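Local coordinates for protein endoglucanase FnCel5A (Fervidobacterium nodosum, PDB 3NCO) that probably hydrolyses internal beta-1,4-glucosidic bonds of cellulose, acting as an endoglucanase built on a TIM barrel, at residues A[185-190]-A[242-247]; A[101-106]-A[141-146]; A[51-56]-A[309-314]. One frame throughout, in Å; residues are numbered along the deposited sequence.

Interaction 1 (A[185-190]-A[242-247]); sequences SYVREL and FKYVSE
Tyr244 holds CG anti to its backbone N (chi1 -179°), and Arg188 holds CG between its backbone N and carbonyl carbon (chi1 58°); from these starting points the phenol and the guanidinium converge on the outside of a TIM barrel. The contact joins a 3-10 turn in the long loop between strands 174-177 and 198-204 to helix 232-252, which leads on to strand 256-261. The turn is identified by its i to i+3 bonds: Glu189 N donates to Tyr186 O at 2.9 Å and Leu190 N to Val187 O at 3.1 Å.

Tyr244 supplies most of the helix's side of the 231 Å² interface. Its ring and the guanidinium of Arg188 are turned 81° against each other, and Tyr244 OH lies at the guanidinium's edge, close to its plane. Arg188 NH2 is placed to donate to Tyr244 OH at 3.1 Å along a bent path, but this bond is doubtful in detail, because the hydroxyl also stands too near the arginine chain in the model. Ser185 O approaches the edge of the tyrosine ring, 3.7 Å from Tyr244 CE2. The hydroxyl of Ser185 turns to another partner, being hydrogen-bonded to Asn183 within the same loop.

Beside these partly polar contacts the packing is apolar. Val187 points toward the helix and is buried, as is Val245. The side chains of Val187 and Tyr244 run antiparallel alongside each other, so that Val187 CG1 comes 3.8 Å from Tyr244 CE2. Both Val187 and Leu190 also pack on Trp248, one turn beyond Tyr244 on helix 232-252. A looser touch between two buried residues completes the contact: Val187 CG2 stands 4.4 Å from Val245 CG1.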
loop_
_atom_site.group_PDB
_atom_site.type_symbol
_atom_site.label_atom_id
_atom_site.label_comp_id
_atom_site.label_asym_id
_atom_site.label_seq_id
_atom_site.Cartn_x
_atom_site.Cartn_y
_atom_site.Cartn_z
ATOM N N SER A 185 11.616 -4.622 -9.568
ATOM C CA SER A 185 12.996 -4.743 -10.007
ATOM C C SER A 185 13.907 -3.742 -9.326
ATOM O O SER A 185 15.157 -3.868 -9.432
ATOM C CB SER A 185 13.115 -4.586 -11.509
ATOM O OG SER A 185 12.761 -3.281 -11.893
ATOM N N TYR A 186 13.338 -2.736 -8.666
ATOM C CA TYR A 186 14.159 -1.713 -8.040
ATOM C C TYR A 186 14.449 -2.028 -6.574
ATOM O O TYR A 186 15.000 -1.220 -5.846
ATOM C CB TYR A 186 13.468 -0.338 -8.194
ATOM C CG TYR A 186 13.447 0.158 -9.603
ATOM C CD1 TYR A 186 14.437 1.022 -10.052
ATOM C CD2 TYR A 186 12.431 -0.229 -10.487
ATOM C CE1 TYR A 186 14.444 1.474 -11.366
ATOM C CE2 TYR A 186 12.420 0.239 -11.818
ATOM C CZ TYR A 186 13.425 1.100 -12.222
ATOM O OH TYR A 186 13.444 1.580 -13.518
ATOM N N VAL A 187 14.078 -3.219 -6.131
ATOM C CA VAL A 187 14.300 -3.617 -4.751
ATOM C C VAL A 187 15.799 -3.470 -4.365
ATOM O O VAL A 187 16.130 -3.034 -3.268
ATOM C CB VAL A 187 13.692 -5.032 -4.494
ATOM C CG1 VAL A 187 14.621 -6.164 -4.996
ATOM C CG2 VAL A 187 13.362 -5.188 -3.065
ATOM N N ARG A 188 16.715 -3.749 -5.302
ATOM C CA ARG A 188 18.125 -3.719 -4.999
ATOM C C ARG A 188 18.640 -2.304 -4.789
ATOM O O ARG A 188 19.777 -2.129 -4.363
ATOM C CB ARG A 188 18.918 -4.380 -6.138
ATOM C CG ARG A 188 18.681 -3.702 -7.538
ATOM C CD ARG A 188 19.469 -4.471 -8.628
ATOM N NE ARG A 188 19.622 -3.813 -9.932
ATOM C CZ ARG A 188 18.795 -3.892 -10.993
ATOM N NH1 ARG A 188 19.154 -3.233 -12.112
ATOM N NH2 ARG A 188 17.614 -4.569 -10.972
ATOM N N GLU A 189 17.843 -1.286 -5.127
ATOM C CA GLU A 189 18.312 0.092 -4.973
ATOM C C GLU A 189 18.015 0.570 -3.580
ATOM O O GLU A 189 18.499 1.591 -3.186
ATOM C CB GLU A 189 17.597 1.043 -5.968
ATOM C CG GLU A 189 17.619 0.592 -7.423
ATOM C CD GLU A 189 18.972 0.669 -8.078
ATOM O OE1 GLU A 189 19.909 1.283 -7.503
ATOM O OE2 GLU A 189 19.095 0.106 -9.194
ATOM N N LEU A 190 17.180 -0.160 -2.845
ATOM C CA LEU A 190 16.774 0.299 -1.505
ATOM C C LEU A 190 17.875 0.001 -0.504
ATOM O O LEU A 190 18.350 -1.145 -0.438
ATOM C CB LEU A 190 15.483 -0.417 -1.105
ATOM C CG LEU A 190 14.799 -0.064 0.198
ATOM C CD1 LEU A 190 14.463 1.437 0.278
ATOM C CD2 LEU A 190 13.528 -0.948 0.384
ATOM N N PHE A 242 8.992 -12.388 -8.413
ATOM C CA PHE A 242 8.813 -12.475 -6.946
ATOM C C PHE A 242 10.006 -13.190 -6.302
ATOM O O PHE A 242 10.428 -12.813 -5.183
ATOM C CB PHE A 242 7.525 -13.222 -6.599
ATOM C CG PHE A 242 6.285 -12.387 -6.710
ATOM C CD1 PHE A 242 6.062 -11.548 -7.807
ATOM C CD2 PHE A 242 5.368 -12.380 -5.675
ATOM C CE1 PHE A 242 4.893 -10.735 -7.870
ATOM C CE2 PHE A 242 4.230 -11.575 -5.724
ATOM C CZ PHE A 242 3.984 -10.792 -6.836
ATOM N N LYS A 243 10.561 -14.176 -7.007
ATOM C CA LYS A 243 11.825 -14.814 -6.538
ATOM C C LYS A 243 12.973 -13.801 -6.371
ATOM O O LYS A 243 13.771 -13.838 -5.415
ATOM C CB LYS A 243 12.206 -15.971 -7.448
ATOM C CG LYS A 243 13.481 -16.725 -6.996
ATOM C CD LYS A 243 13.769 -17.907 -7.931
ATOM C CE LYS A 243 14.550 -17.417 -9.123
ATOM N NZ LYS A 243 15.784 -18.243 -9.314
ATOM N N TYR A 244 13.086 -12.878 -7.332
ATOM C CA TYR A 244 14.077 -11.847 -7.219
ATOM C C TYR A 244 13.881 -11.053 -5.931
ATOM O O TYR A 244 14.854 -10.770 -5.219
ATOM C CB TYR A 244 13.988 -10.940 -8.454
ATOM C CG TYR A 244 14.972 -9.809 -8.512
ATOM C CD1 TYR A 244 16.302 -10.051 -8.825
ATOM C CD2 TYR A 244 14.549 -8.483 -8.352
ATOM C CE1 TYR A 244 17.208 -9.021 -8.922
ATOM C CE2 TYR A 244 15.508 -7.405 -8.427
ATOM C CZ TYR A 244 16.824 -7.733 -8.726
ATOM O OH TYR A 244 17.809 -6.766 -8.860
ATOM N N VAL A 245 12.627 -10.679 -5.620
ATOM C CA VAL A 245 12.384 -9.906 -4.367
ATOM C C VAL A 245 12.670 -10.764 -3.125
ATOM O O VAL A 245 13.260 -10.259 -2.150
ATOM C CB VAL A 245 10.957 -9.370 -4.317
ATOM C CG1 VAL A 245 10.649 -8.594 -2.972
ATOM C CG2 VAL A 245 10.707 -8.426 -5.579
ATOM N N SER A 246 12.242 -12.020 -3.173
ATOM C CA SER A 246 12.456 -12.927 -2.076
ATOM C C SER A 246 13.934 -13.143 -1.811
ATOM O O SER A 246 14.386 -13.080 -0.666
ATOM C CB SER A 246 11.757 -14.264 -2.395
ATOM O OG SER A 246 12.197 -15.254 -1.495
ATOM N N GLU A 247 14.730 -13.382 -2.857
ATOM C CA GLU A 247 16.168 -13.549 -2.591
ATOM C C GLU A 247 16.793 -12.286 -1.962
ATOM O O GLU A 247 17.622 -12.369 -1.019
ATOM C CB GLU A 247 16.907 -13.944 -3.888
ATOM C CG GLU A 247 16.431 -15.296 -4.468
ATOM C CD GLU A 247 17.062 -15.647 -5.832
ATOM O OE1 GLU A 247 17.606 -14.729 -6.516
ATOM O OE2 GLU A 247 17.002 -16.841 -6.233
#

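Interaction 2 (A[101-106]-A[141-146]); sequences NCHHFE and IFNEPA
Cys102 and Asn143 join two backbones that leave neighbouring strands of the TIM barrel, 97-101 and 137-140, with their touching parts directed 65° apart. The CA atoms of His103 and Asn143 are 5.1 Å from each other, and Asn143 N donates to Cys102 O at 2.9 Å, with a C=O...N angle of 173°. Phe142 CA adds a C-H...O contact to Cys102 O at 3.5 Å. Asn143, Glu144 and Pro145 form the Asn-Glu-Pro sequence that family 5 glycoside hydrolases carry after the fourth strand, consistent with this being the active-site end of the barrel.

Among the side chains, the amide of Asn143 lies stacked on one face of the His103 ring, the planes only 9° apart. Asn143 OD1 sits 3.0 Å from His103 NE2, but above the ring and toward its rim, at an angle too poor for a hydrogen bond. The amide is held in part by a weak hydrogen bond from Asn143 ND2 to Glu260 and by a water that donates to Asn143 OD1 at 3.0 Å. That water accepts from His104 N at 2.8 Å and so ties the two loops together. Elsewhere in the contact, Phe142 packs against helix 151-168 through Trp154 and presses Phe142 CE1 to within 3.5 Å of Phe105 CB.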
loop_
_atom_site.group_PDB
_atom_site.type_symbol
_atom_site.label_atom_id
_atom_site.label_comp_id
_atom_site.label_asym_id
_atom_site.label_seq_id
_atom_site.Cartn_x
_atom_site.Cartn_y
_atom_site.Cartn_z
ATOM N N ASN A 101 -0.643 5.497 5.541
ATOM C CA ASN A 101 0.555 5.857 4.752
ATOM C C ASN A 101 0.467 7.399 4.542
ATOM O O ASN A 101 -0.461 8.069 4.989
ATOM C CB ASN A 101 0.697 5.031 3.407
ATOM C CG ASN A 101 -0.220 5.517 2.261
ATOM O OD1 ASN A 101 -0.966 6.513 2.414
ATOM N ND2 ASN A 101 -0.198 4.793 1.106
ATOM N N CYS A 102 1.446 7.957 3.813
ATOM C CA CYS A 102 1.218 9.203 3.110
ATOM C C CYS A 102 1.325 8.898 1.610
ATOM O O CYS A 102 2.181 8.119 1.186
ATOM C CB CYS A 102 2.294 10.188 3.541
ATOM S SG CYS A 102 2.108 11.897 2.874
ATOM N N HIS A 103 0.467 9.532 0.818
ATOM C CA HIS A 103 0.179 9.117 -0.556
ATOM C C HIS A 103 -0.083 10.392 -1.374
ATOM O O HIS A 103 -0.597 11.420 -0.867
ATOM C CB HIS A 103 -1.076 8.266 -0.523
ATOM C CG HIS A 103 -1.193 7.187 -1.561
ATOM N ND1 HIS A 103 -1.576 7.381 -2.874
ATOM C CD2 HIS A 103 -1.115 5.855 -1.400
ATOM C CE1 HIS A 103 -1.745 6.203 -3.469
ATOM N NE2 HIS A 103 -1.435 5.266 -2.602
ATOM N N HIS A 104 0.345 10.352 -2.632
ATOM C CA HIS A 104 0.031 11.449 -3.547
ATOM C C HIS A 104 0.519 12.814 -3.029
ATOM O O HIS A 104 -0.244 13.755 -2.982
ATOM C CB HIS A 104 -1.483 11.479 -3.846
ATOM C CG HIS A 104 -1.822 12.185 -5.116
ATOM N ND1 HIS A 104 -2.453 11.551 -6.179
ATOM C CD2 HIS A 104 -1.591 13.460 -5.517
ATOM C CE1 HIS A 104 -2.609 12.421 -7.173
ATOM N NE2 HIS A 104 -2.074 13.571 -6.804
ATOM N N PHE A 105 1.798 12.908 -2.704
ATOM C CA PHE A 105 2.417 14.201 -2.378
ATOM C C PHE A 105 3.155 14.718 -3.642
ATOM O O PHE A 105 4.349 14.499 -3.797
ATOM C CB PHE A 105 3.355 13.964 -1.201
ATOM C CG PHE A 105 3.822 15.205 -0.498
ATOM C CD1 PHE A 105 4.439 15.080 0.771
ATOM C CD2 PHE A 105 3.671 16.496 -1.055
ATOM C CE1 PHE A 105 4.925 16.230 1.437
ATOM C CE2 PHE A 105 4.116 17.631 -0.376
ATOM C CZ PHE A 105 4.748 17.489 0.890
ATOM N N GLU A 106 2.419 15.404 -4.546
ATOM C CA GLU A 106 2.950 15.749 -5.870
ATOM C C GLU A 106 4.226 16.584 -5.775
ATOM O O GLU A 106 5.185 16.340 -6.525
ATOM C CB GLU A 106 1.887 16.466 -6.740
ATOM C CG GLU A 106 0.753 15.519 -7.278
ATOM C CD GLU A 106 -0.388 16.246 -8.106
ATOM O OE1 GLU A 106 -0.148 17.336 -8.718
ATOM O OE2 GLU A 106 -1.542 15.725 -8.144
ATOM N N ILE A 141 5.747 5.189 5.569
ATOM C CA ILE A 141 6.253 6.549 5.357
ATOM C C ILE A 141 5.768 7.239 4.088
ATOM O O ILE A 141 5.251 8.365 4.141
ATOM C CB ILE A 141 7.782 6.563 5.370
ATOM C CG1 ILE A 141 8.196 6.261 6.811
ATOM C CG2 ILE A 141 8.325 7.989 5.041
ATOM C CD1 ILE A 141 9.711 5.950 6.950
ATOM N N PHE A 142 5.897 6.545 2.947
ATOM C CA PHE A 142 5.476 7.142 1.677
ATOM C C PHE A 142 5.157 6.093 0.627
ATOM O O PHE A 142 5.871 5.100 0.487
ATOM C CB PHE A 142 6.494 8.165 1.153
ATOM C CG PHE A 142 5.963 9.032 0.060
ATOM C CD1 PHE A 142 4.860 9.892 0.268
ATOM C CD2 PHE A 142 6.527 8.944 -1.209
ATOM C CE1 PHE A 142 4.344 10.655 -0.796
ATOM C CE2 PHE A 142 6.055 9.732 -2.261
ATOM C CZ PHE A 142 4.972 10.577 -2.065
ATOM N N ASN A 143 4.110 6.360 -0.145
ATOM C CA ASN A 143 3.706 5.479 -1.237
ATOM C C ASN A 143 4.515 5.758 -2.494
ATOM O O ASN A 143 4.562 6.870 -2.993
ATOM C CB ASN A 143 2.241 5.795 -1.534
ATOM C CG ASN A 143 1.691 4.993 -2.680
ATOM O OD1 ASN A 143 1.365 5.546 -3.755
ATOM N ND2 ASN A 143 1.640 3.750 -2.499
ATOM N N GLU A 144 5.137 4.693 -3.020
ATOM C CA GLU A 144 5.770 4.813 -4.363
ATOM C C GLU A 144 6.674 6.044 -4.546
ATOM O O GLU A 144 6.343 6.959 -5.280
ATOM C CB GLU A 144 4.684 4.792 -5.444
ATOM C CG GLU A 144 4.034 3.437 -5.516
ATOM C CD GLU A 144 3.021 3.320 -6.606
ATOM O OE1 GLU A 144 2.748 4.317 -7.303
ATOM O OE2 GLU A 144 2.422 2.256 -6.768
ATOM N N PRO A 145 7.830 6.060 -3.878
ATOM C CA PRO A 145 8.775 7.074 -4.215
ATOM C C PRO A 145 9.037 6.966 -5.694
ATOM O O PRO A 145 8.976 5.838 -6.234
ATOM C CB PRO A 145 10.043 6.609 -3.486
ATOM C CG PRO A 145 9.511 5.977 -2.260
ATOM C CD PRO A 145 8.384 5.121 -2.871
ATOM N N ALA A 146 9.258 8.099 -6.357
ATOM C CA ALA A 146 9.504 8.119 -7.827
ATOM C C ALA A 146 9.877 9.482 -8.323
ATOM O O ALA A 146 10.003 10.407 -7.540
ATOM C CB ALA A 146 8.281 7.650 -8.593
HETATM O O HOH W 1 2.102 8.491 -3.857
#

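Interaction 3 (A[51-56]-A[309-314]); sequences KERGFD and WIEPLT
Arg53 and Glu311 meet tip to tip in a salt bridge: Arg53 NH2 donates to Glu311 OE2 at 2.7 Å with an N-H...O angle of 155°. The donor comes from the syn side of the carboxylate, and the oxygen stays near the guanidinium plane. Arg53 NE adds a weak bond of 3.3 Å to the same Glu311 OE2, so one oxygen is gripped from two nitrogens. The charge has a second partner, since Arg53 NH1 forms a salt bridge with the C-terminal carboxylate of Lys320, while Glu311 OE1 is bonded to Thr315.

With CG anti to its backbone N (chi1 -178°), Arg53 lays CG over the face of Trp309, 3.8 Å from the centroid of the five-membered ring, a CH-pi contact. The methyl group Thr314 CG2 reaches Arg53 NE at 3.6 Å. An alanine in place of Arg53 would probably leave Glu311 OE2 and the Lys320 carboxylate without their positive mate and the Trp309 face without the part of its cover that CG and CD give.

Farther in, Phe55 CE2 touches Trp309 CH2 at 3.6 Å, the two rings being tilted at 38°. Phe55 follows the Schellman motif that ends helix 44-53 at Gly54, whose positive phi turns the chain toward strand 57-60. Thr314 OG1 donates back to Ile310 O at 2.7 Å at the start of helix 313-318. The C-terminal helix thus packs beside an early one, as expected where a closed eight-stranded TIM barrel brings its first and last strands together.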
loop_
_atom_site.group_PDB
_atom_site.type_symbol
_atom_site.label_atom_id
_atom_site.label_comp_id
_atom_site.label_asym_id
_atom_site.label_seq_id
_atom_site.Cartn_x
_atom_site.Cartn_y
_atom_site.Cartn_z
ATOM N N LYS A 51 -14.018 -7.096 7.051
ATOM C CA LYS A 51 -13.630 -8.120 8.033
ATOM C C LYS A 51 -14.500 -9.349 7.830
ATOM O O LYS A 51 -13.963 -10.457 7.795
ATOM C CB LYS A 51 -13.781 -7.598 9.463
ATOM C CG LYS A 51 -13.426 -8.660 10.591
ATOM C CD LYS A 51 -11.941 -9.003 10.582
ATOM C CE LYS A 51 -11.571 -10.033 11.691
ATOM N NZ LYS A 51 -10.085 -10.153 11.763
ATOM N N GLU A 52 -15.826 -9.158 7.662
ATOM C CA GLU A 52 -16.734 -10.324 7.495
ATOM C C GLU A 52 -16.316 -11.191 6.320
ATOM O O GLU A 52 -16.493 -12.440 6.346
ATOM C CB GLU A 52 -18.218 -9.930 7.271
ATOM C CG GLU A 52 -18.815 -9.063 8.312
ATOM C CD GLU A 52 -20.265 -8.608 8.006
ATOM O OE1 GLU A 52 -21.162 -9.054 8.778
ATOM O OE2 GLU A 52 -20.513 -7.792 7.040
ATOM N N ARG A 53 -15.833 -10.556 5.257
ATOM C CA ARG A 53 -15.448 -11.319 4.061
ATOM C C ARG A 53 -14.209 -12.164 4.299
ATOM O O ARG A 53 -14.003 -13.184 3.600
ATOM C CB ARG A 53 -15.292 -10.397 2.841
ATOM C CG ARG A 53 -14.942 -11.122 1.542
ATOM C CD ARG A 53 -16.045 -12.158 1.142
ATOM N NE ARG A 53 -15.739 -12.864 -0.105
ATOM C CZ ARG A 53 -14.934 -13.930 -0.173
ATOM N NH1 ARG A 53 -14.370 -14.411 0.938
ATOM N NH2 ARG A 53 -14.680 -14.517 -1.352
ATOM N N GLY A 54 -13.409 -11.756 5.293
ATOM C CA GLY A 54 -12.293 -12.571 5.747
ATOM C C GLY A 54 -10.915 -11.957 5.504
ATOM O O GLY A 54 -9.910 -12.615 5.727
ATOM N N PHE A 55 -10.870 -10.684 5.073
ATOM C CA PHE A 55 -9.581 -9.963 4.994
ATOM C C PHE A 55 -9.009 -9.774 6.408
ATOM O O PHE A 55 -9.790 -9.695 7.376
ATOM C CB PHE A 55 -9.766 -8.602 4.297
ATOM C CG PHE A 55 -10.077 -8.749 2.826
ATOM C CD1 PHE A 55 -9.060 -8.999 1.922
ATOM C CD2 PHE A 55 -11.387 -8.688 2.363
ATOM C CE1 PHE A 55 -9.317 -9.149 0.547
ATOM C CE2 PHE A 55 -11.690 -8.900 1.020
ATOM C CZ PHE A 55 -10.641 -9.089 0.087
ATOM N N ASP A 56 -7.668 -9.726 6.509
ATOM C CA ASP A 56 -7.022 -9.508 7.807
ATOM C C ASP A 56 -6.683 -8.059 8.091
ATOM O O ASP A 56 -6.504 -7.693 9.253
ATOM C CB ASP A 56 -5.722 -10.317 7.895
ATOM C CG ASP A 56 -5.930 -11.795 7.633
ATOM O OD1 ASP A 56 -6.657 -12.457 8.396
ATOM O OD2 ASP A 56 -5.367 -12.267 6.613
ATOM N N TRP A 309 -19.856 -8.595 -3.048
ATOM C CA TRP A 309 -18.526 -8.829 -3.627
ATOM C C TRP A 309 -18.596 -9.423 -5.043
ATOM O O TRP A 309 -19.468 -10.256 -5.332
ATOM C CB TRP A 309 -17.741 -9.780 -2.735
ATOM C CG TRP A 309 -17.482 -9.213 -1.364
ATOM C CD1 TRP A 309 -18.258 -9.391 -0.231
ATOM C CD2 TRP A 309 -16.382 -8.395 -0.975
ATOM N NE1 TRP A 309 -17.688 -8.705 0.827
ATOM C CE2 TRP A 309 -16.541 -8.094 0.398
ATOM C CE3 TRP A 309 -15.267 -7.890 -1.652
ATOM C CZ2 TRP A 309 -15.627 -7.293 1.103
ATOM C CZ3 TRP A 309 -14.373 -7.076 -0.963
ATOM C CH2 TRP A 309 -14.540 -6.810 0.410
ATOM N N ILE A 310 -17.723 -8.941 -5.922
ATOM C CA ILE A 310 -17.575 -9.481 -7.256
ATOM C C ILE A 310 -16.846 -10.800 -7.107
ATOM O O ILE A 310 -15.770 -10.868 -6.503
ATOM C CB ILE A 310 -16.782 -8.508 -8.167
ATOM C CG1 ILE A 310 -17.549 -7.178 -8.269
ATOM C CG2 ILE A 310 -16.540 -9.111 -9.584
ATOM C CD1 ILE A 310 -16.649 -6.001 -8.660
ATOM N N GLU A 311 -17.472 -11.859 -7.618
ATOM C CA GLU A 311 -16.925 -13.203 -7.496
ATOM C C GLU A 311 -16.845 -13.833 -8.884
ATOM O O GLU A 311 -17.722 -13.603 -9.724
ATOM C CB GLU A 311 -17.847 -14.085 -6.628
ATOM C CG GLU A 311 -17.875 -13.731 -5.150
ATOM C CD GLU A 311 -16.553 -13.971 -4.418
ATOM O OE1 GLU A 311 -15.618 -14.530 -5.025
ATOM O OE2 GLU A 311 -16.459 -13.601 -3.224
ATOM N N PRO A 312 -15.830 -14.682 -9.107
ATOM C CA PRO A 312 -14.783 -15.104 -8.161
ATOM C C PRO A 312 -13.552 -14.195 -8.029
ATOM O O PRO A 312 -12.563 -14.608 -7.396
ATOM C CB PRO A 312 -14.363 -16.475 -8.715
ATOM C CG PRO A 312 -14.542 -16.325 -10.196
ATOM C CD PRO A 312 -15.719 -15.398 -10.394
ATOM N N LEU A 313 -13.607 -12.984 -8.589
ATOM C CA LEU A 313 -12.464 -12.077 -8.434
ATOM C C LEU A 313 -12.053 -11.925 -6.969
ATOM O O LEU A 313 -10.848 -11.914 -6.670
ATOM C CB LEU A 313 -12.721 -10.692 -9.035
ATOM C CG LEU A 313 -11.501 -9.749 -9.067
ATOM C CD1 LEU A 313 -10.399 -10.348 -9.927
ATOM C CD2 LEU A 313 -11.959 -8.398 -9.622
ATOM N N THR A 314 -13.037 -11.759 -6.076
ATOM C CA THR A 314 -12.714 -11.534 -4.649
ATOM C C THR A 314 -12.007 -12.733 -4.079
ATOM O O THR A 314 -11.015 -12.604 -3.358
ATOM C CB THR A 314 -13.968 -11.132 -3.827
ATOM O OG1 THR A 314 -14.472 -9.891 -4.350
ATOM C CG2 THR A 314 -13.649 -10.980 -2.334
#

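All three contacts belong to one TIM barrel but sample different depths. Interaction 2 is the buried one, its centre about 10 Å from the centre of the chain, and it relies on a backbone hydrogen bond, amide-ring stacking and a bridging water between loops from adjacent strands. Interactions 1 and 3 lie about 17 and 18 Å out, are partly buried, and each combines an arginine with aromatic and aliphatic packing. Their polar parts differ: interaction 3 has a firm salt bridge, whereas interaction 1 has an arginine-tyrosine bond of doubtful detail. No helix or strand is shared. Residues 51-56 and 309-314 join an early helix to the C-terminal region, and the other two contacts lie between them in sequence.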